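Local atomic coordinates of Glucanase/chitosanase (PDB entry 4ZY9), a protein that probably hydrolyses beta-glycosidic bonds in chitosan and beta-glucans, the piece here being one of its chitosan-binding modules, a CBM32 beta-sandwich. Residues T97-G100 / G101-I105. The protein carries 1 engineered substitution. Residues are numbered along the deposited sequence; the frame is centred on the assembly and turned at random.
Sequences TGDG and GIDDI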
loop_
_atom_site.group_PDB
_atom_site.type_symbol
_atom_site.label_atom_id
_atom_site.label_comp_id
_atom_site.label_asym_id
_atom_site.label_seq_id
_atom_site.Cartn_x
_atom_site.Cartn_y
_atom_site.Cartn_z
ATOM N N THR A 97 -12.082 5.924 -8.963
ATOM C CA THR A 97 -12.383 5.103 -10.138
ATOM C C THR A 97 -11.372 4.033 -10.325
ATOM O O THR A 97 -11.031 3.596 -11.460
ATOM C CB THR A 97 -12.476 5.989 -11.403
ATOM O OG1 THR A 97 -11.279 6.676 -11.562
ATOM C CG2 THR A 97 -13.708 6.903 -11.268
ATOM N N GLY A 98 -10.801 3.492 -9.224
ATOM C CA GLY A 98 -9.802 2.433 -9.352
ATOM C C GLY A 98 -10.487 1.231 -10.019
ATOM O O GLY A 98 -11.635 0.965 -9.758
ATOM N N ASP A 99 -9.659 0.495 -10.731
ATOM C CA ASP A 99 -10.106 -0.592 -11.554
ATOM C C ASP A 99 -9.352 -1.864 -11.288
ATOM O O ASP A 99 -9.520 -2.828 -12.013
ATOM C CB ASP A 99 -10.029 -0.248 -13.066
ATOM C CG ASP A 99 -8.601 -0.063 -13.541
ATOM O OD1 ASP A 99 -7.639 -0.046 -12.829
ATOM O OD2 ASP A 99 -8.382 0.124 -14.814
ATOM N N GLY A 100 -8.526 -1.967 -10.250
ATOM C CA GLY A 100 -7.816 -3.147 -9.915
ATOM C C GLY A 100 -6.662 -3.457 -10.858
ATOM O O GLY A 100 -6.148 -2.591 -11.549
ATOM N N GLY A 101 -6.314 -4.699 -10.873
ATOM C CA GLY A 101 -5.169 -5.120 -11.648
ATOM C C GLY A 101 -3.911 -4.477 -11.225
ATOM O O GLY A 101 -3.637 -4.358 -10.026
ATOM N N ILE A 102 -3.111 -3.965 -12.165
ATOM C CA ILE A 102 -1.930 -3.151 -11.785
ATOM C C ILE A 102 -2.310 -1.719 -11.787
ATOM O O ILE A 102 -3.051 -1.261 -12.782
ATOM C CB ILE A 102 -0.788 -3.418 -12.833
ATOM C CG1 ILE A 102 -0.386 -4.887 -12.797
ATOM C CG2 ILE A 102 0.336 -2.492 -12.598
ATOM C CD1 ILE A 102 0.459 -5.400 -13.941
ATOM N N ASP A 103 -1.943 -0.976 -10.751
ATOM C CA ASP A 103 -2.033 0.477 -10.669
ATOM C C ASP A 103 -0.649 0.953 -10.523
ATOM O O ASP A 103 0.090 0.414 -9.681
ATOM C CB ASP A 103 -2.881 0.948 -9.525
ATOM C CG ASP A 103 -4.351 0.696 -9.726
ATOM O OD1 ASP A 103 -4.791 0.336 -10.853
ATOM O OD2 ASP A 103 -5.057 0.814 -8.666
ATOM N N ASP A 104 -0.156 1.894 -11.267
ATOM C CA ASP A 104 1.249 2.363 -11.167
ATOM C C ASP A 104 1.196 3.876 -11.207
ATOM O O ASP A 104 0.662 4.413 -12.262
ATOM C CB ASP A 104 2.068 1.697 -12.263
ATOM C CG ASP A 104 3.539 1.864 -12.104
ATOM O OD1 ASP A 104 4.008 2.749 -11.409
ATOM O OD2 ASP A 104 4.239 1.192 -12.820
ATOM N N ILE A 105 1.618 4.557 -10.180
ATOM C CA ILE A 105 1.408 5.964 -9.953
ATOM C C ILE A 105 2.674 6.660 -9.681
ATOM O O ILE A 105 3.436 6.250 -8.829
ATOM C CB ILE A 105 0.456 6.198 -8.742
ATOM C CG1 ILE A 105 -0.846 5.390 -8.859
ATOM C CG2 ILE A 105 0.219 7.674 -8.487
ATOM C CD1 ILE A 105 -1.193 4.590 -7.635
HETATM O O HOH W 1 -6.949 2.080 -10.882
HETATM O O HOH W 2 -7.789 -0.122 -8.231
#
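Asp103 reaches back from the start of strand 102-107 and lays its carboxylate alongside that of Asp99, the two side chains running past each other in opposite directions with their planes only 20° apart. The nearest atoms of the two carboxylates are Asp99 OD1 and Asp103 OD1, 3.5 Å apart, two acceptors and like charges close together, not a hydrogen bond. Asp103 OD1 also lies 3.3 Å from Gly100 O, another acceptor; these nearby oxygens would disfavour the charge on Asp103, but the four donors that its carboxylate meets would probably offset this. Two waters bridge the carboxylate of Asp103 to the turn. Water 1 takes the N-H of Asp99 and donates a hydrogen bond to Asp103 OD1 at 2.8 Å; water 2 accepts from Gly100 N at 2.8 Å and donates to Asp103 OD2 at 2.9 Å. One carboxylate thus holds two consecutive backbone amides of the turn through a separate water on each oxygen. The turn links strand 90-95 to strand 102-107, which belong to the two different sheets of the CBM32 beta-sandwich, and the chain bends through Gly100 and Gly101, both with positive phi. On the strand side, Asp103 CG stands beside its own backbone N, anti to the carbonyl carbon (chi1 -71°), which sends the carboxylate toward the turn. There OD2 also accepts from Tyr75 OH and Trp67 NE1, so this oxygen collects three donors, which, with water 1 on OD1, should fix the rotation of the carboxylate. Asp99, by contrast, tucks CG between its backbone N and carbonyl carbon (chi1 66°), bringing OD1 in toward Asp103 while OD2 turns away from it. The strand itself is tied to its neighbour 57-67 by backbone hydrogen bonds between Asp103 and Leu65 and between Ile105 and Val63.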